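Local coordinates for protein aldose-aldose oxidoreductase (Caulobacter crescentus, PDB 5A04) that binds NADPH and probably oxidises one aldose sugar while reducing another, at residues A[131-136]-A[263-268]. Numbering follows the deposited sequence.
Sequences YRSRFQ and PATSYQ. With NDP (NADPH dihydro-nicotinamide-adenine-dinucleotide phosphate), chain G; BGC (beta-D-glucopyranose), chain H.
The CD1 edge of the Tyr267 ring stands over one face of the Arg132 guanidinium, CD1 3.6 Å above its plane and offset toward the rim; the two planes are steeply inclined, at about 70°. Oxygens line the guanidinium's edge. There NH1 and NH2 of Arg132 both grip the carbonyl O of Thr265, each at 2.9 Å; NH2 comes in almost in line with the C=O bond, and NH1 from above the carbonyl plane. NE of Arg132 bonds NADPH O7N at 2.8 Å, N-H...O 156°, and NH2 adds a second bond there. Glucose O6 also lies at this edge, 3.3 Å from Arg132 NH2. The chain, extended from CG to NE, carries the guanidinium from the 3-10 turn to these partners, and Thr265 O and O7N pin its plane. Gln292 OE1 is a further acceptor of NH1. Beside it, Ser133 OG packs against Thr265 CG2 at 3.4 Å, while Thr265 OG1 bonds His161. Tyr267 OH reaches to 3.3 Å from C4N of NADPH, the hydride-carrying carbon. Loops after strands 127-129 and 257-261 thus join at the active-site cleft between a Rossmann domain and a C-terminal alpha/beta domain, where nicotinamide and glucose meet.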
loop_
_atom_site.group_PDB
_atom_site.type_symbol
_atom_site.label_atom_id
_atom_site.label_comp_id
_atom_site.label_asym_id
_atom_site.label_seq_id
_atom_site.Cartn_x
_atom_site.Cartn_y
_atom_site.Cartn_z
ATOM N N TYR A 131 0.390 10.809 20.596
ATOM C CA TYR A 131 0.502 10.764 19.138
ATOM C C TYR A 131 1.398 11.903 18.638
ATOM O O TYR A 131 0.927 12.894 18.074
ATOM C CB TYR A 131 -0.885 10.832 18.486
ATOM C CG TYR A 131 -1.755 9.591 18.717
ATOM C CD1 TYR A 131 -1.368 8.341 18.238
ATOM C CD2 TYR A 131 -2.973 9.687 19.382
ATOM C CE1 TYR A 131 -2.174 7.206 18.435
ATOM C CE2 TYR A 131 -3.786 8.555 19.572
ATOM C CZ TYR A 131 -3.374 7.332 19.092
ATOM O OH TYR A 131 -4.169 6.227 19.269
ATOM N N ARG A 132 2.697 11.728 18.842
ATOM C CA ARG A 132 3.684 12.777 18.564
ATOM C C ARG A 132 3.691 13.231 17.107
ATOM O O ARG A 132 4.094 14.358 16.810
ATOM C CB ARG A 132 5.080 12.291 18.955
ATOM C CG ARG A 132 5.449 10.937 18.381
ATOM C CD ARG A 132 6.919 10.590 18.616
ATOM N NE ARG A 132 7.153 9.213 18.196
ATOM C CZ ARG A 132 7.385 8.836 16.942
ATOM N NH1 ARG A 132 7.479 9.744 15.964
ATOM N NH2 ARG A 132 7.540 7.546 16.667
ATOM N N SER A 133 3.257 12.363 16.192
ATOM C CA SER A 133 3.303 12.713 14.768
ATOM C C SER A 133 2.445 13.933 14.444
ATOM O O SER A 133 2.689 14.608 13.453
ATOM C CB SER A 133 2.874 11.524 13.898
ATOM O OG SER A 133 3.790 10.447 14.055
ATOM N N ARG A 134 1.445 14.220 15.275
ATOM C CA ARG A 134 0.593 15.385 15.053
ATOM C C ARG A 134 1.341 16.690 15.319
ATOM O O ARG A 134 0.815 17.762 15.056
ATOM C CB ARG A 134 -0.659 15.318 15.926
ATOM C CG ARG A 134 -1.572 14.106 15.616
ATOM C CD ARG A 134 -2.264 14.237 14.247
ATOM N NE ARG A 134 -3.092 15.440 14.170
ATOM C CZ ARG A 134 -4.354 15.498 14.586
ATOM N NH1 ARG A 134 -4.936 14.416 15.101
ATOM N NH2 ARG A 134 -5.040 16.632 14.483
ATOM N N PHE A 135 2.562 16.585 15.841
ATOM C CA PHE A 135 3.394 17.746 16.151
ATOM C C PHE A 135 4.655 17.787 15.304
ATOM O O PHE A 135 5.542 18.610 15.534
ATOM C CB PHE A 135 3.753 17.741 17.643
ATOM C CG PHE A 135 2.541 17.692 18.513
ATOM C CD1 PHE A 135 1.836 18.850 18.779
ATOM C CD2 PHE A 135 2.050 16.476 18.987
ATOM C CE1 PHE A 135 0.675 18.814 19.550
ATOM C CE2 PHE A 135 0.885 16.431 19.750
ATOM C CZ PHE A 135 0.194 17.598 20.025
ATOM N N GLN A 136 4.720 16.894 14.324
ATOM C CA GLN A 136 5.926 16.700 13.517
ATOM C C GLN A 136 5.759 17.466 12.205
ATOM O O GLN A 136 4.691 17.437 11.595
ATOM C CB GLN A 136 6.164 15.204 13.294
ATOM C CG GLN A 136 7.546 14.822 12.801
ATOM C CD GLN A 136 7.747 15.151 11.339
ATOM O OE1 GLN A 136 6.814 15.062 10.543
ATOM N NE2 GLN A 136 8.977 15.530 10.972
ATOM N N PRO A 263 10.873 8.277 5.560
ATOM C CA PRO A 263 10.031 7.779 6.659
ATOM C C PRO A 263 9.006 8.822 7.113
ATOM O O PRO A 263 9.264 10.013 7.013
ATOM C CB PRO A 263 11.045 7.506 7.774
ATOM C CG PRO A 263 12.117 8.540 7.534
ATOM C CD PRO A 263 12.235 8.612 6.024
ATOM N N ALA A 264 7.860 8.375 7.606
ATOM C CA ALA A 264 6.774 9.290 7.948
ATOM C C ALA A 264 6.680 9.606 9.448
ATOM O O ALA A 264 6.455 10.753 9.834
ATOM C CB ALA A 264 5.432 8.712 7.459
ATOM N N THR A 265 6.835 8.592 10.297
ATOM C CA THR A 265 6.514 8.767 11.725
ATOM C C THR A 265 7.681 8.321 12.603
ATOM O O THR A 265 7.520 7.930 13.762
ATOM C CB THR A 265 5.233 7.989 12.099
ATOM O OG1 THR A 265 5.443 6.600 11.864
ATOM C CG2 THR A 265 4.041 8.472 11.249
ATOM N N SER A 266 8.869 8.389 12.027
ATOM C CA SER A 266 10.095 8.059 12.742
ATOM C C SER A 266 10.475 9.175 13.718
ATOM O O SER A 266 9.872 10.244 13.706
ATOM C CB SER A 266 11.211 7.825 11.740
ATOM O OG SER A 266 11.266 8.906 10.831
ATOM N N TYR A 267 11.467 8.927 14.567
ATOM C CA TYR A 267 11.902 9.940 15.538
ATOM C C TYR A 267 12.526 11.146 14.827
ATOM O O TYR A 267 12.394 12.290 15.267
ATOM C CB TYR A 267 12.899 9.339 16.540
ATOM C CG TYR A 267 12.383 8.170 17.363
ATOM C CD1 TYR A 267 11.027 8.038 17.672
ATOM C CD2 TYR A 267 13.257 7.201 17.851
ATOM C CE1 TYR A 267 10.567 6.973 18.435
ATOM C CE2 TYR A 267 12.798 6.129 18.611
ATOM C CZ TYR A 267 11.451 6.020 18.895
ATOM O OH TYR A 267 10.986 4.962 19.647
ATOM N N GLN A 268 13.226 10.870 13.729
ATOM C CA GLN A 268 13.785 11.909 12.881
ATOM C C GLN A 268 13.944 11.374 11.460
ATOM O O GLN A 268 13.685 10.198 11.193
ATOM C CB GLN A 268 15.142 12.377 13.423
ATOM C CG GLN A 268 16.113 11.231 13.686
ATOM C CD GLN A 268 17.405 11.691 14.358
ATOM O OE1 GLN A 268 17.615 12.886 14.585
ATOM N NE2 GLN A 268 18.272 10.740 14.682
HETATM P PA NDP G . 10.468 -0.670 27.585
HETATM O O1A NDP G . 10.290 -2.132 27.807
HETATM O O2A NDP G . 11.748 -0.180 26.965
HETATM O O5B NDP G . 10.244 0.154 28.990
HETATM C C5B NDP G . 9.063 -0.287 29.596
HETATM C C4B NDP G . 9.183 0.147 31.064
HETATM O O4B NDP G . 7.924 0.035 31.732
HETATM C C3B NDP G . 10.173 -0.782 31.803
HETATM O O3B NDP G . 11.486 -0.340 31.664
HETATM C C2B NDP G . 9.747 -0.548 33.258
HETATM O O2B NDP G . 10.217 0.569 33.745
HETATM C C1B NDP G . 8.187 -0.311 33.077
HETATM N N9A NDP G . 7.397 -1.486 33.453
HETATM C C8A NDP G . 6.433 -1.560 34.454
HETATM N N7A NDP G . 5.896 -2.789 34.578
HETATM C C5A NDP G . 6.547 -3.553 33.606
HETATM C C6A NDP G . 6.428 -4.905 33.231
HETATM N N6A NDP G . 5.533 -5.727 33.878
HETATM N N1A NDP G . 7.189 -5.438 32.227
HETATM C C2A NDP G . 8.064 -4.549 31.625
HETATM N N3A NDP G . 8.280 -3.251 31.865
HETATM C C4A NDP G . 7.496 -2.761 32.888
HETATM O O3 NDP G . 9.177 -0.348 26.592
HETATM P PN NDP G . 9.260 1.020 25.712
HETATM O O1N NDP G . 9.647 2.203 26.503
HETATM O O2N NDP G . 9.682 0.773 24.281
HETATM O O5D NDP G . 7.538 1.243 25.437
HETATM C C5D NDP G . 6.832 1.582 26.599
HETATM C C4D NDP G . 5.523 2.286 26.143
HETATM O O4D NDP G . 5.880 3.405 25.274
HETATM C C3D NDP G . 4.626 1.336 25.265
HETATM O O3D NDP G . 3.235 1.627 25.501
HETATM C C2D NDP G . 4.981 1.732 23.839
HETATM O O2D NDP G . 3.893 1.562 22.947
HETATM C C1D NDP G . 5.238 3.268 24.027
HETATM N N1N NDP G . 6.190 3.750 23.022
HETATM C C2N NDP G . 5.873 4.849 22.241
HETATM C C3N NDP G . 6.783 5.301 21.327
HETATM C C7N NDP G . 6.452 6.458 20.496
HETATM O O7N NDP G . 7.166 6.810 19.539
HETATM N N7N NDP G . 5.308 7.195 20.789
HETATM C C4N NDP G . 8.111 4.657 21.133
HETATM C C5N NDP G . 8.332 3.476 21.980
HETATM C C6N NDP G . 7.421 3.075 22.865
HETATM P P2B NDP G . 10.774 0.566 35.376
HETATM O O1X NDP G . 9.559 0.005 36.079
HETATM O O2X NDP G . 11.948 -0.353 35.229
HETATM O O3X NDP G . 11.078 2.042 35.617
HETATM C C2 BGC H . 6.690 1.731 18.858
HETATM C C3 BGC H . 8.139 1.243 18.728
HETATM C C4 BGC H . 8.700 1.638 17.394
HETATM C C5 BGC H . 8.509 3.124 17.133
HETATM C C6 BGC H . 8.894 3.437 15.664
HETATM C C1 BGC H . 6.727 3.177 18.637
HETATM O O1 BGC H . 5.436 3.736 18.879
HETATM O O2 BGC H . 6.210 1.407 20.157
HETATM O O3 BGC H . 8.118 -0.169 18.871
HETATM O O4 BGC H . 10.082 1.315 17.347
HETATM O O5 BGC H . 7.160 3.492 17.310
HETATM O O6 BGC H . 8.910 4.853 15.440
#